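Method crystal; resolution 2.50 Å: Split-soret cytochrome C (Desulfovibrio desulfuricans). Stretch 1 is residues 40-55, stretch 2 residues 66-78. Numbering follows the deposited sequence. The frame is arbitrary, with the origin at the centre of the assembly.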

# COMPACT_ATOMS: atom_id res chain seq x y z
N LYS A 40 17.35 9.41 -8.07
CA LYS A 40 17.88 8.94 -6.79
C LYS A 40 17.38 7.52 -6.45
O LYS A 40 17.50 7.05 -5.30
N GLY A 41 16.89 6.84 -7.48
CA GLY A 41 16.36 5.49 -7.34
C GLY A 41 15.13 5.45 -6.45
O GLY A 41 14.86 4.39 -5.86
N PHE A 42 14.38 6.55 -6.39
CA PHE A 42 13.18 6.65 -5.55
C PHE A 42 12.03 5.71 -5.92
O PHE A 42 11.26 5.32 -5.04
N GLY A 43 11.85 5.42 -7.20
CA GLY A 43 10.84 4.45 -7.59
C GLY A 43 9.43 4.80 -8.02
O GLY A 43 9.07 5.97 -8.16
N CYS A 44 8.63 3.74 -8.19
CA CYS A 44 7.25 3.81 -8.66
C CYS A 44 6.37 4.80 -7.93
O CYS A 44 5.69 5.58 -8.57
N GLY A 45 6.35 4.75 -6.61
CA GLY A 45 5.50 5.66 -5.88
C GLY A 45 5.92 7.11 -6.02
O GLY A 45 5.10 8.01 -6.24
N PHE A 46 7.22 7.35 -5.92
CA PHE A 46 7.74 8.71 -6.02
C PHE A 46 7.46 9.31 -7.39
O PHE A 46 6.78 10.33 -7.50
N GLY A 47 7.90 8.63 -8.45
CA GLY A 47 7.66 9.14 -9.79
C GLY A 47 6.20 9.48 -10.08
O GLY A 47 5.91 10.57 -10.57
N ALA A 48 5.28 8.57 -9.78
CA ALA A 48 3.88 8.80 -10.03
C ALA A 48 3.34 9.93 -9.16
O ALA A 48 2.68 10.84 -9.66
N PHE A 49 3.61 9.88 -7.86
CA PHE A 49 3.10 10.93 -6.97
C PHE A 49 3.59 12.29 -7.45
O PHE A 49 2.80 13.21 -7.68
N TYR A 50 4.89 12.41 -7.62
CA TYR A 50 5.44 13.66 -8.08
C TYR A 50 4.85 14.14 -9.41
O TYR A 50 4.49 15.31 -9.54
N SER A 51 4.69 13.25 -10.38
CA SER A 51 4.16 13.68 -11.66
C SER A 51 2.79 14.37 -11.52
O SER A 51 2.35 15.07 -12.42
N ILE A 52 2.15 14.20 -10.37
CA ILE A 52 0.84 14.80 -10.16
C ILE A 52 0.91 16.02 -9.26
O ILE A 52 0.61 17.14 -9.68
N VAL A 53 1.34 15.82 -8.02
CA VAL A 53 1.43 16.91 -7.05
C VAL A 53 2.72 17.68 -7.25
O VAL A 53 2.78 18.88 -6.97
N GLY A 54 3.74 17.01 -7.76
CA GLY A 54 5.01 17.66 -8.00
C GLY A 54 4.89 18.67 -9.14
O GLY A 54 5.43 19.78 -9.05
N LEU A 55 4.20 18.28 -10.21
CA LEU A 55 4.00 19.19 -11.33
C LEU A 55 3.05 20.33 -10.96
O LEU A 55 3.22 21.44 -11.43
N GLN A 66 5.09 22.17 -1.10
CA GLN A 66 5.58 22.07 0.28
C GLN A 66 5.60 20.61 0.74
O GLN A 66 6.00 20.31 1.88
N PHE A 67 5.15 19.70 -0.12
CA PHE A 67 5.09 18.28 0.20
C PHE A 67 6.46 17.56 0.25
O PHE A 67 7.34 17.82 -0.59
N PRO A 68 6.67 16.72 1.27
CA PRO A 68 7.93 15.96 1.43
C PRO A 68 7.91 14.76 0.45
O PRO A 68 7.72 13.61 0.85
N PHE A 69 8.13 15.04 -0.83
CA PHE A 69 8.04 14.03 -1.89
C PHE A 69 8.73 12.69 -1.72
O PHE A 69 8.14 11.65 -2.00
N ALA A 70 9.96 12.71 -1.24
CA ALA A 70 10.71 11.47 -1.06
C ALA A 70 10.02 10.51 -0.09
O ALA A 70 10.37 9.33 -0.06
N MET A 71 9.02 10.98 0.65
CA MET A 71 8.30 10.10 1.56
C MET A 71 7.74 8.94 0.74
O MET A 71 7.61 7.81 1.25
N LEU A 72 7.46 9.20 -0.53
CA LEU A 72 6.92 8.16 -1.40
C LEU A 72 7.91 7.12 -1.84
O LEU A 72 7.56 6.17 -2.52
N GLU A 73 9.16 7.26 -1.39
CA GLU A 73 10.17 6.24 -1.69
C GLU A 73 9.73 4.98 -0.92
O GLU A 73 10.00 3.85 -1.31
N ALA A 74 8.97 5.20 0.14
CA ALA A 74 8.45 4.16 1.00
C ALA A 74 7.72 3.07 0.22
O ALA A 74 7.72 1.92 0.63
N ASN A 75 7.14 3.45 -0.91
CA ASN A 75 6.37 2.52 -1.72
C ASN A 75 7.15 1.74 -2.76
O ASN A 75 6.57 0.94 -3.51
N LYS A 76 8.44 1.97 -2.83
CA LYS A 76 9.23 1.25 -3.82
C LYS A 76 9.17 -0.25 -3.54
O LYS A 76 9.14 -0.67 -2.38
N GLY A 77 9.02 -1.04 -4.60
CA GLY A 77 8.96 -2.49 -4.48
C GLY A 77 7.79 -3.02 -3.69
O GLY A 77 7.84 -4.12 -3.12
N GLY A 78 6.69 -2.27 -3.68
CA GLY A 78 5.52 -2.69 -2.93
C GLY A 78 5.76 -2.48 -1.45
O GLY A 78 5.20 -3.19 -0.64

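The helix of stretch 1, residues 44-55, and the loop that leads into it pack against the 3-10 segment 69-75 of stretch 2 and its flanking residues, burying 785 Å² summed over both sides. The contact is largely apolar and rich in aromatic rings, with a single hydrogen bond across it. That bond lies at the loop end: the Lys76 side chain, t at all four chi angles, is extended far enough for NZ to donate to the carbonyl O of Gly41 at 2.8 Å. Gly41 itself has a positive phi, which favours glycine.

Phe42 (m) directs its CA-to-CB bond away from stretch 2, yet its ring still reaches Ala70, with CE2 3.8 Å from Ala70 CB, and Glu73, with CD1 3.5 Å from OE2. Both carboxylate oxygens of Glu73 are hydrogen-bonded elsewhere in the structure, so the charged group is satisfied while it lies beside the ring. At Gly43, the N-cap residue, the aliphatic part of Lys76 passes close to the backbone, CG lying 3.8 Å from Gly43 CA; a CB here would clash with that same CG. Cys44 approaches stretch 2 more loosely, its SG 4.3 Å from Gly77 N.

Gly45 allows the two backbones to come close. Its CA is 4.2 Å from Asn75 CB and its C is 3.8 Å from Leu72 CB, and a CB on Gly45 would point toward stretch 2 and clash with Asn75 CB and Leu72 O. One residue later, Phe46 (t) leaves CA sideways, but the end of its side chain comes nearer. Its ring presents an edge to the backbone at Phe69 and Ala70, with CD1 3.3 Å from Phe69 O and CE1 3.7 Å from Ala70 N, while CE1 also packs 3.6 Å from Phe69 CB.

Gly47 and Ala48 make no contact, and the helix next turns Phe49 (t) toward stretch 2. Leu72, with chi1 m and chi2 between wells at 109°, sets CD1 over one face of the Phe49 ring, 3.6 Å from its centroid in a CH-pi contact. Phe69 (m) meets the edge of the Phe49 ring, CD2 to CD2 at 3.8 Å. Phe67 (t) pairs with it obliquely, the planes inclined at 33° and the two CE2 atoms 3.5 Å apart, so that three side chains of stretch 2 converge on this one ring.

Tyr50 (t) starts sideways and brings its ring edge toward the face of Phe69, with CD1 3.7 Å from Phe69 CG and the planes at 67°; its OH is hydrogen-bonded elsewhere in the structure. Ser51 and Ile52 are out of reach. Val53 (t) points in again and touches the edge of the Phe69 ring, CG1 lying 4.0 Å from CE2. Gly54 completes the pocket, its CA 3.8 Å from Phe69 CE2, whereas Leu55 points away.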

# COMPACT_ATOMS: atom_id res chain seq x y z
CB LYS A 40 17.53 9.93 -5.69
CG LYS A 40 18.21 11.29 -5.79
CD LYS A 40 17.91 12.08 -4.55
CE LYS A 40 18.68 13.39 -4.49
NZ LYS A 40 18.41 14.10 -3.19
CB PHE A 42 12.73 8.10 -5.42
CG PHE A 42 13.61 8.96 -4.52
CD1 PHE A 42 14.62 8.40 -3.75
CD2 PHE A 42 13.43 10.34 -4.46
CE1 PHE A 42 15.45 9.19 -2.94
CE2 PHE A 42 14.24 11.15 -3.66
CZ PHE A 42 15.26 10.57 -2.90
CB CYS A 44 6.56 2.42 -8.71
SG CYS A 44 7.43 0.97 -8.08
CB PHE A 46 9.23 8.72 -5.68
CG PHE A 46 9.86 10.07 -5.81
CD1 PHE A 46 9.87 10.96 -4.74
CD2 PHE A 46 10.48 10.44 -7.01
CE1 PHE A 46 10.49 12.20 -4.85
CE2 PHE A 46 11.11 11.69 -7.14
CZ PHE A 46 11.11 12.57 -6.06
CB ALA A 48 3.08 7.54 -9.79
CB PHE A 49 3.56 10.71 -5.53
CG PHE A 49 2.91 11.66 -4.57
CD1 PHE A 49 1.66 11.38 -4.05
CD2 PHE A 49 3.53 12.86 -4.25
CE1 PHE A 49 1.00 12.30 -3.21
CE2 PHE A 49 2.90 13.79 -3.42
CZ PHE A 49 1.62 13.51 -2.89
CB TYR A 50 6.95 13.60 -8.18
CG TYR A 50 7.56 14.96 -8.42
CD1 TYR A 50 8.04 15.71 -7.36
CD2 TYR A 50 7.65 15.49 -9.71
CE1 TYR A 50 8.61 16.97 -7.56
CE2 TYR A 50 8.22 16.75 -9.93
CZ TYR A 50 8.70 17.48 -8.84
OH TYR A 50 9.30 18.70 -9.02
CB SER A 51 4.09 12.52 -12.66
OG SER A 51 3.04 11.63 -12.39
CB ILE A 52 -0.16 13.75 -9.63
CG1 ILE A 52 -0.54 12.80 -10.77
CG2 ILE A 52 -1.35 14.42 -8.98
CD1 ILE A 52 -1.54 11.75 -10.42
CB VAL A 53 1.35 16.35 -5.62
CG1 VAL A 53 1.49 17.46 -4.59
CG2 VAL A 53 0.03 15.60 -5.43
CB LEU A 55 3.52 18.44 -12.58
CG LEU A 55 4.54 17.47 -13.15
CD1 LEU A 55 4.04 17.05 -14.50
CD2 LEU A 55 5.92 18.11 -13.27
CB GLN A 66 4.70 22.89 1.24
CG GLN A 66 4.67 24.39 0.98
CD GLN A 66 6.04 25.03 1.08
OE1 GLN A 66 6.66 25.08 2.15
NE2 GLN A 66 6.53 25.53 -0.05
CB PHE A 67 4.17 17.57 -0.80
CG PHE A 67 3.74 16.21 -0.35
CD1 PHE A 67 2.53 16.05 0.34
CD2 PHE A 67 4.53 15.09 -0.61
CE1 PHE A 67 2.11 14.79 0.76
CE2 PHE A 67 4.13 13.83 -0.19
CZ PHE A 67 2.91 13.67 0.50
CB PRO A 68 7.88 15.52 2.90
CG PRO A 68 6.40 15.42 3.20
CD PRO A 68 5.81 16.59 2.47
CB PHE A 69 8.43 14.62 -3.26
CG PHE A 69 7.56 15.77 -3.68
CD1 PHE A 69 8.03 17.07 -3.62
CD2 PHE A 69 6.25 15.55 -4.06
CE1 PHE A 69 7.21 18.13 -3.93
CE2 PHE A 69 5.42 16.62 -4.37
CZ PHE A 69 5.90 17.90 -4.31
CB ALA A 70 12.10 11.75 -0.61
CB MET A 71 7.14 10.83 2.26
CG MET A 71 6.36 9.93 3.25
SD MET A 71 4.85 10.66 3.95
CE MET A 71 3.59 9.96 2.94
CB LEU A 72 6.14 8.74 -2.57
CG LEU A 72 4.80 9.14 -1.96
CD1 LEU A 72 4.71 10.64 -1.89
CD2 LEU A 72 3.65 8.54 -2.73
CB GLU A 73 11.56 6.70 -1.21
CG GLU A 73 12.69 5.73 -1.53
CD GLU A 73 13.94 5.98 -0.70
OE1 GLU A 73 13.81 6.14 0.54
OE2 GLU A 73 15.06 5.99 -1.27
CB ALA A 74 7.49 4.77 2.04
CB ASN A 75 5.26 3.27 -2.42
CG ASN A 75 4.18 3.69 -1.49
OD1 ASN A 75 3.21 2.97 -1.28
ND2 ASN A 75 4.31 4.90 -0.95
CB LYS A 76 10.68 1.76 -3.83
CG LYS A 76 11.38 1.59 -5.17
CD LYS A 76 12.87 1.91 -5.07
CE LYS A 76 13.63 1.22 -6.19
NZ LYS A 76 15.05 1.61 -6.26